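Local structure of thioesterase domain-containing protein (Pseudomonas aeruginosa, 1ZKI) at residues A112-R115 with L120-K123; L57-M62 with S76-C81; R9-S14 with H70-Q75. The protein is a hotdog-fold thioesterase that probably hydrolyses acyl-CoA thioesters, releasing coenzyme A. All coordinates share one frame; numbering follows the deposited sequence. Where two conformers were deposited one is given.

Interaction 1 of 3, residues A112-R115 with L120-K123; sequences AEVR and LVAK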
loop_
_atom_site.group_PDB
_atom_site.type_symbol
_atom_site.label_atom_id
_atom_site.label_comp_id
_atom_site.label_asym_id
_atom_site.label_seq_id
_atom_site.Cartn_x
_atom_site.Cartn_y
_atom_site.Cartn_z
ATOM N N ALA A 112 -2.044 -0.749 5.622
ATOM C CA ALA A 112 -3.304 -0.872 6.360
ATOM C C ALA A 112 -4.480 -0.780 5.415
ATOM O O ALA A 112 -4.372 -0.187 4.339
ATOM C CB ALA A 112 -3.410 0.184 7.468
ATOM N N GLU A 113 -5.587 -1.413 5.790
ATOM C CA GLU A 113 -6.823 -1.286 5.042
ATOM C C GLU A 113 -7.949 -0.996 6.021
ATOM O O GLU A 113 -7.910 -1.440 7.178
ATOM C CB GLU A 113 -7.138 -2.547 4.216
ATOM C CG GLU A 113 -7.321 -3.789 5.036
ATOM C CD GLU A 113 -7.895 -4.957 4.226
ATOM O OE1 GLU A 113 -8.375 -5.922 4.856
ATOM O OE2 GLU A 113 -7.889 -4.892 2.977
ATOM N N VAL A 114 -8.906 -0.199 5.571
ATOM C CA VAL A 114 -10.109 0.083 6.342
ATOM C C VAL A 114 -11.263 -0.543 5.587
ATOM O O VAL A 114 -11.376 -0.370 4.364
ATOM C CB VAL A 114 -10.348 1.598 6.483
ATOM C CG1 VAL A 114 -11.638 1.877 7.285
ATOM C CG2 VAL A 114 -9.119 2.268 7.144
ATOM N N ARG A 115 -12.104 -1.271 6.312
ATOM C CA ARG A 115 -13.236 -1.960 5.700
ATOM C C ARG A 115 -14.499 -1.766 6.516
ATOM O O ARG A 115 -14.454 -1.493 7.716
ATOM C CB ARG A 115 -12.961 -3.464 5.591
ATOM C CG ARG A 115 -11.891 -3.834 4.585
ATOM C CD ARG A 115 -11.811 -5.362 4.391
ATOM N NE ARG A 115 -10.863 -5.632 3.324
ATOM C CZ ARG A 115 -11.181 -5.694 2.038
ATOM N NH1 ARG A 115 -12.441 -5.552 1.649
ATOM N NH2 ARG A 115 -10.233 -5.905 1.145
ATOM N N LEU A 120 -14.363 -2.313 0.838
ATOM C CA LEU A 120 -13.071 -1.651 1.038
ATOM C C LEU A 120 -13.275 -0.148 1.043
ATOM O O LEU A 120 -13.757 0.430 0.056
ATOM C CB LEU A 120 -12.060 -2.057 -0.042
ATOM C CG LEU A 120 -10.663 -1.450 0.078
ATOM C CD1 LEU A 120 -9.972 -1.812 1.381
ATOM C CD2 LEU A 120 -9.784 -1.874 -1.126
ATOM N N VAL A 121 -12.923 0.475 2.160
ATOM C CA VAL A 121 -13.140 1.913 2.342
ATOM C C VAL A 121 -11.875 2.724 2.041
ATOM O O VAL A 121 -11.943 3.780 1.379
ATOM C CB VAL A 121 -13.644 2.212 3.782
ATOM C CG1 VAL A 121 -13.630 3.722 4.088
ATOM C CG2 VAL A 121 -15.069 1.628 3.962
ATOM N N ALA A 122 -10.735 2.264 2.549
ATOM C CA ALA A 122 -9.467 3.005 2.325
ATOM C C ALA A 122 -8.291 2.045 2.416
ATOM O O ALA A 122 -8.411 0.958 2.975
ATOM C CB ALA A 122 -9.314 4.141 3.347
ATOM N N LYS A 123 -7.168 2.441 1.833
ATOM C CA LYS A 123 -5.970 1.606 1.847
ATOM C C LYS A 123 -4.801 2.563 1.969
ATOM O O LYS A 123 -4.823 3.655 1.384
ATOM C CB LYS A 123 -5.838 0.816 0.543
ATOM C CG LYS A 123 -4.616 -0.127 0.505
ATOM C CD LYS A 123 -4.940 -1.435 1.242
ATOM C CE LYS A 123 -3.719 -2.065 1.920
ATOM N NZ LYS A 123 -2.830 -2.768 0.999
#
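V114 meets both V121 and A122 in the hotdog sheet, where strands 107-116 and 119-130 pair as an antiparallel hairpin interrupted by a classic beta bulge. The carbonyl O of V114 accepts two backbone bonds on the same face of its plane, from V121 N at 2.8 Å and from A122 N at 3.3 Å. In return V114 N gives a nearly straight bond (174°) to A122 O, 2.9 Å away. The extra residue shifts the register, so that E113 pairs with K123 but R115 pairs with L120. V114 and A122 put small apolar groups on the face toward helix 51-70, where V114 packs on L54 and M58; beta-branched valine suits both the extended backbone and this buried layer.

The other face carries the charges. K123 is the side chain to follow. Its CB faces the carbonyl O of A112, more loosely than the atoms beyond it; CG, anti to the backbone N (chi1 -178°), comes to 3.8 Å from that oxygen. A bend at chi2 (82°) then folds the chain across it. CD lies 3.4 Å from A112 O and also touches the CB of E113, while CE approaches A112 O to 3.1 Å. NZ, beyond A112 O, forms salt bridges with E111 of its own chain and with E111 of the second subunit. The length of lysine lets a residue whose backbone is in the sheet place its ammonium between two glutamates, one from each subunit.

E113 and R115 lie two residues apart on that same face and form a salt bridge, R115 NE to E113 OE1 at 2.9 Å, with OE1 in the guanidinium plane but met from above the carboxylate plane. Over the centre of that guanidinium, 4.1 Å above its plane, sits the methyl CD1 of L120.

Interaction 2 of 3, residues L57-M62 with S76-C81; sequences LMDVTM and SVTLEC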
loop_
_atom_site.group_PDB
_atom_site.type_symbol
_atom_site.label_atom_id
_atom_site.label_comp_id
_atom_site.label_asym_id
_atom_site.label_seq_id
_atom_site.Cartn_x
_atom_site.Cartn_y
_atom_site.Cartn_z
ATOM N N LEU A 57 -7.665 6.971 12.139
ATOM C CA LEU A 57 -7.827 5.555 12.396
ATOM C C LEU A 57 -6.638 4.764 11.849
ATOM O O LEU A 57 -6.020 3.959 12.584
ATOM C CB LEU A 57 -9.126 5.081 11.760
ATOM C CG LEU A 57 -9.307 3.568 11.650
ATOM C CD1 LEU A 57 -9.386 2.938 13.051
ATOM C CD2 LEU A 57 -10.570 3.296 10.835
HETATM N N MSE A 58 -6.287 5.007 10.584
HETATM C CA MSE A 58 -5.182 4.284 9.977
HETATM C C MSE A 58 -3.848 4.522 10.703
HETATM O O MSE A 58 -3.135 3.578 11.014
HETATM C CB MSE A 58 -5.046 4.639 8.491
HETATM C CG MSE A 58 -3.957 3.831 7.816
HETATM SE SE MSE A 58 -4.034 4.161 5.918
HETATM C CE MSE A 58 -5.761 3.298 5.596
ATOM N N ASP A 59 -3.528 5.783 10.978
ATOM C CA ASP A 59 -2.257 6.115 11.643
ATOM C C ASP A 59 -2.155 5.418 13.015
ATOM O O ASP A 59 -1.107 4.846 13.377
ATOM C CB ASP A 59 -2.120 7.634 11.780
ATOM C CG ASP A 59 -0.836 8.033 12.484
ATOM O OD1 ASP A 59 0.264 7.744 11.962
ATOM O OD2 ASP A 59 -0.928 8.578 13.589
ATOM N N VAL A 60 -3.247 5.443 13.776
ATOM C CA VAL A 60 -3.258 4.796 15.084
ATOM C C VAL A 60 -3.065 3.281 14.978
ATOM O O VAL A 60 -2.283 2.704 15.733
ATOM C CB VAL A 60 -4.513 5.168 15.887
ATOM C CG1 VAL A 60 -4.675 4.274 17.117
ATOM C CG2 VAL A 60 -4.437 6.682 16.297
ATOM N N THR A 61 -3.788 2.650 14.058
ATOM C CA THR A 61 -3.667 1.202 13.851
ATOM C C THR A 61 -2.241 0.820 13.423
ATOM O O THR A 61 -1.682 -0.157 13.907
ATOM C CB THR A 61 -4.682 0.690 12.801
ATOM O OG1 THR A 61 -5.982 1.211 13.111
ATOM C CG2 THR A 61 -4.750 -0.845 12.844
HETATM N N MSE A 62 -1.667 1.593 12.502
HETATM C CA MSE A 62 -0.281 1.369 12.081
HETATM C C MSE A 62 0.699 1.504 13.251
HETATM O O MSE A 62 1.597 0.694 13.382
HETATM C CB MSE A 62 0.095 2.320 10.948
HETATM C CG MSE A 62 -0.591 2.008 9.640
HETATM SE SE MSE A 62 -0.008 3.459 8.390
HETATM C CE MSE A 62 -0.441 2.559 6.720
ATOM N N SER A 76 8.103 3.968 18.336
ATOM C CA SER A 76 8.291 4.380 16.947
ATOM C C SER A 76 7.362 5.560 16.691
ATOM O O SER A 76 6.366 5.740 17.407
ATOM C CB SER A 76 7.991 3.231 15.974
ATOM O OG SER A 76 6.728 2.639 16.259
ATOM N N VAL A 77 7.691 6.366 15.683
ATOM C CA VAL A 77 6.859 7.510 15.305
ATOM C C VAL A 77 6.693 7.530 13.789
ATOM O O VAL A 77 7.587 7.083 13.058
ATOM C CB VAL A 77 7.461 8.864 15.781
ATOM C CG1 VAL A 77 7.538 8.903 17.318
ATOM C CG2 VAL A 77 8.842 9.102 15.172
ATOM N N THR A 78 5.550 8.027 13.332
ATOM C CA THR A 78 5.284 8.110 11.902
ATOM C C THR A 78 6.238 9.096 11.218
ATOM O O THR A 78 6.337 10.273 11.637
ATOM C CB THR A 78 3.837 8.562 11.634
ATOM O OG1 THR A 78 2.937 7.890 12.536
ATOM C CG2 THR A 78 3.443 8.276 10.188
ATOM N N LEU A 79 6.966 8.636 10.198
ATOM C CA LEU A 79 7.704 9.554 9.333
ATOM C C LEU A 79 6.781 10.107 8.240
ATOM O O LEU A 79 6.807 11.303 7.940
ATOM C CB LEU A 79 8.906 8.883 8.653
ATOM C CG LEU A 79 10.173 8.591 9.450
ATOM C CD1 LEU A 79 11.143 7.876 8.537
ATOM C CD2 LEU A 79 10.776 9.898 9.992
ATOM N N GLU A 80 6.008 9.219 7.617
ATOM C CA GLU A 80 5.136 9.620 6.506
ATOM C C GLU A 80 4.078 8.559 6.295
ATOM O O GLU A 80 4.251 7.429 6.718
ATOM C CB GLU A 80 5.948 9.813 5.202
ATOM C CG GLU A 80 6.644 8.544 4.662
ATOM C CD GLU A 80 5.712 7.667 3.808
ATOM O OE1 GLU A 80 4.836 8.216 3.106
ATOM O OE2 GLU A 80 5.851 6.415 3.850
ATOM N N CYS A 81 3.002 8.925 5.618
ATOM C CA CYS A 81 1.947 7.964 5.280
ATOM C C CYS A 81 1.220 8.446 4.047
ATOM O O CYS A 81 1.132 9.657 3.811
ATOM C CB CYS A 81 0.960 7.832 6.444
ATOM S SG CYS A 81 -0.161 6.439 6.248
#
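A helix-to-sheet contact, half polar and half apolar, joins D59 and M62 of the central hotdog helix 51-70 to T78 and C81 of strand 76-85, the last strand of the sheet within this chain. The hotdog fold wraps an antiparallel sheet around one long helix, and here that strand lies along the helix flank.

The polar half is a single short bond. T78 OG1 donates to D59 OD1 at 2.7 Å, and D59 OD1 receives it on its syn lone pair, the side of OD2. D59 reaches it because its CG is anti to the backbone N (chi1 179°), which swings the carboxylate out from the helix toward the strand. The methyl of T78 joins in, with CG2 3.7 Å from D59 OD1, so the threonine meets the same oxygen with both of its branches. The position of this acid on the central helix, facing a hydroxyl on the strand, is consistent with the active-site region of PaaI-type hotdog thioesterases.

D59 and M62 are three residues apart, about one turn, and therefore share a helix flank. T78 and C81 are also three apart, a spacing that in a regular strand would put them on opposite faces. A classic bulge at L79 and E80, both facing T127 of strand 119-130, inserts the residue that turns both toward the helix. E80 itself points elsewhere, bonding T127 and forming a salt bridge with K82 of the second subunit.

In the apolar half M62, deposited as selenomethionine, is buried between helix and sheet, its long unbranched chain also packing on F128, V110 and A112. Beside it C81, small and polarisable, brings SG to 3.7 Å from M62 SE and 3.9 Å from M62 CE.

Interaction 3 of 3, residues R9-S14 with H70-Q75; sequences REQMIS and HGFDRQ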
loop_
_atom_site.group_PDB
_atom_site.type_symbol
_atom_site.label_atom_id
_atom_site.label_comp_id
_atom_site.label_asym_id
_atom_site.label_seq_id
_atom_site.Cartn_x
_atom_site.Cartn_y
_atom_site.Cartn_z
ATOM N N ARG A 9 -5.702 -1.206 28.002
ATOM C CA ARG A 9 -6.202 -0.227 27.029
ATOM C C ARG A 9 -5.471 1.112 27.148
ATOM O O ARG A 9 -5.107 1.717 26.130
ATOM C CB ARG A 9 -7.722 -0.028 27.147
ATOM C CG ARG A 9 -8.342 0.719 25.959
ATOM C CD ARG A 9 -9.867 0.786 26.048
ATOM N NE ARG A 9 -10.458 1.404 24.859
ATOM C CZ ARG A 9 -10.703 2.708 24.727
ATOM N NH1 ARG A 9 -11.237 3.179 23.605
ATOM N NH2 ARG A 9 -10.419 3.549 25.716
ATOM N N GLU A 10 -5.252 1.563 28.383
ATOM C CA GLU A 10 -4.591 2.847 28.640
ATOM C C GLU A 10 -3.212 2.951 27.984
ATOM O O GLU A 10 -2.720 4.047 27.730
ATOM C CB GLU A 10 -4.499 3.117 30.148
ATOM C CG GLU A 10 -3.932 4.489 30.528
ATOM C CD GLU A 10 -4.640 5.647 29.829
ATOM O OE1 GLU A 10 -3.984 6.335 29.018
ATOM O OE2 GLU A 10 -5.848 5.862 30.082
ATOM N N GLN A 11 -2.604 1.802 27.700
ATOM C CA GLN A 11 -1.270 1.744 27.096
ATOM C C GLN A 11 -1.333 1.903 25.566
ATOM O O GLN A 11 -0.309 2.095 24.897
ATOM C CB GLN A 11 -0.620 0.404 27.480
ATOM C CG GLN A 11 0.739 0.110 26.861
ATOM C CD GLN A 11 1.897 0.322 27.825
ATOM O OE1 GLN A 11 2.844 -0.472 27.853
ATOM N NE2 GLN A 11 1.829 1.390 28.621
HETATM N N MSE A 12 -2.538 1.823 25.012
HETATM C CA MSE A 12 -2.707 1.789 23.563
HETATM C C MSE A 12 -3.448 2.993 23.001
HETATM O O MSE A 12 -3.743 3.034 21.797
HETATM C CB MSE A 12 -3.461 0.529 23.168
HETATM C CG MSE A 12 -2.772 -0.743 23.577
HETATM SE SE MSE A 12 -3.820 -2.209 22.902
HETATM C CE MSE A 12 -5.192 -2.299 24.273
ATOM N N ILE A 13 -3.792 3.944 23.864
ATOM C CA ILE A 13 -4.643 5.055 23.454
ATOM C C ILE A 13 -4.003 6.390 23.798
ATOM O O ILE A 13 -3.081 6.456 24.617
ATOM C CB ILE A 13 -6.057 4.969 24.095
ATOM C CG1 ILE A 13 -5.964 5.120 25.624
ATOM C CG2 ILE A 13 -6.753 3.666 23.704
ATOM C CD1 ILE A 13 -7.305 5.040 26.361
ATOM N N SER A 14 -4.486 7.445 23.157
ATOM C CA SER A 14 -4.027 8.807 23.433
ATOM C C SER A 14 -5.273 9.686 23.590
ATOM O O SER A 14 -6.381 9.241 23.277
ATOM C CB SER A 14 -3.187 9.336 22.267
ATOM O OG SER A 14 -3.947 9.423 21.061
ATOM N N HIS A 70 7.927 -4.233 17.651
ATOM C CA HIS A 70 9.099 -3.885 18.478
ATOM C C HIS A 70 8.877 -3.977 19.997
ATOM O O HIS A 70 9.836 -3.876 20.783
ATOM C CB HIS A 70 9.726 -2.533 18.080
ATOM C CG HIS A 70 8.783 -1.370 18.110
ATOM N ND1 HIS A 70 8.139 -0.948 19.257
ATOM C CD2 HIS A 70 8.426 -0.495 17.138
ATOM C CE1 HIS A 70 7.397 0.111 18.979
ATOM N NE2 HIS A 70 7.552 0.405 17.699
ATOM N N GLY A 71 7.627 -4.190 20.403
ATOM C CA GLY A 71 7.267 -4.242 21.820
ATOM C C GLY A 71 6.867 -2.872 22.332
ATOM O O GLY A 71 7.350 -1.842 21.839
ATOM N N PHE A 72 5.990 -2.859 23.335
ATOM C CA PHE A 72 5.484 -1.603 23.905
ATOM C C PHE A 72 6.500 -0.934 24.823
ATOM O O PHE A 72 6.294 0.198 25.277
ATOM C CB PHE A 72 4.138 -1.821 24.606
ATOM C CG PHE A 72 2.986 -1.927 23.655
ATOM C CD1 PHE A 72 2.207 -0.806 23.353
ATOM C CD2 PHE A 72 2.702 -3.136 23.025
ATOM C CE1 PHE A 72 1.138 -0.892 22.449
ATOM C CE2 PHE A 72 1.644 -3.235 22.116
ATOM C CZ PHE A 72 0.857 -2.108 21.822
ATOM N N ASP A 73 7.607 -1.634 25.071
ATOM C CA ASP A 73 8.734 -1.091 25.824
ATOM C C ASP A 73 9.663 -0.275 24.919
ATOM O O ASP A 73 10.661 0.284 25.383
ATOM C CB ASP A 73 9.515 -2.228 26.490
ATOM C CG ASP A 73 10.176 -3.163 25.476
ATOM O OD1 ASP A 73 9.573 -3.436 24.404
ATOM O OD2 ASP A 73 11.303 -3.634 25.756
ATOM N N ARG A 74 9.356 -0.266 23.623
ATOM C CA ARG A 74 10.080 0.553 22.656
ATOM C C ARG A 74 9.100 1.462 21.925
ATOM O O ARG A 74 7.886 1.231 21.962
ATOM C CB ARG A 74 10.839 -0.321 21.657
ATOM C CG ARG A 74 12.179 -0.807 22.171
ATOM C CD ARG A 74 12.952 -1.527 21.080
ATOM N NE ARG A 74 14.387 -1.516 21.351
ATOM C CZ ARG A 74 15.022 -2.398 22.116
ATOM N NH1 ARG A 74 14.356 -3.391 22.699
ATOM N NH2 ARG A 74 16.330 -2.286 22.299
ATOM N N GLN A 75 9.625 2.497 21.272
ATOM C CA GLN A 75 8.774 3.476 20.603
ATOM C C GLN A 75 9.115 3.606 19.124
ATOM O O GLN A 75 10.253 3.372 18.716
ATOM C CB GLN A 75 8.910 4.843 21.281
ATOM C CG GLN A 75 8.673 4.834 22.794
ATOM C CD GLN A 75 7.238 4.468 23.161
ATOM O OE1 GLN A 75 6.998 3.706 24.105
ATOM N NE2 GLN A 75 6.280 5.017 22.419
#
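The turn that leaves the central hotdog helix 51-70 and leads into strand 76-85 is covered at F72 by Q11 and M12 of the N-terminal loop before helix 15-20. F72 follows G71 in a type I beta turn from G71 to R74; its CB is directed toward the loop, and ring atoms CD1 and CE1 do much of the touching. The contact is small and consists of van der Waals packing.

Q11 approaches with its aliphatic part: CG rests 3.9 Å from F72 CD1, and the chain then bends so that OE1 comes to 3.7 Å from F72 CB. Having CG anti to the backbone N (chi1 176°) carries the side chain out along the phenylalanine, the two running past each other in opposite directions with amide and ring planes only 20° apart. Glutamine suits this exposed rim, since its methylenes can cover the aromatic while its amide remains near the surface. M12, a selenomethionine, lies deeper and touches the ring farther out, its CG 4.1 Å from F72 CE1. L27 and L64 contact both M12 and F72, so the pair joins the N-terminal loop to helix 51-70 and strand 23-27.

The turn that presents F72 is braced from within. G71, the first residue past the helix, has a positive phi (91°) that glycine adopts easily. H70 spans the turn, with NE2 bonded to S76 OG at the start of the strand. G71 O accepts H70 ND1 at 2.8 Å and R74 N at 3.1 Å, the two donors reaching it from opposite faces of its carbonyl plane.

In the fold
Interaction 1 is buried; interaction 2 runs from the buried M62 to a partly exposed polar pair. The two touch: M58 and M62 of helix 51-70 pack against A112, and M58 also meets V114. Both reach the same sheet, since strands 119-130 and 76-85 are neighbours in it, and each includes a classic bulge. Interaction 1 is knit by backbone bonds; interaction 2 rests on side chains alone, one polar pair and one sulfur-selenium contact. Interaction 3 lies toward the surface, about 23 Å from interaction 1 between centres, and is van der Waals packing between two loops, without hydrogen bonds between its segments. It connects to interaction 2 through the bond between H70 and S76.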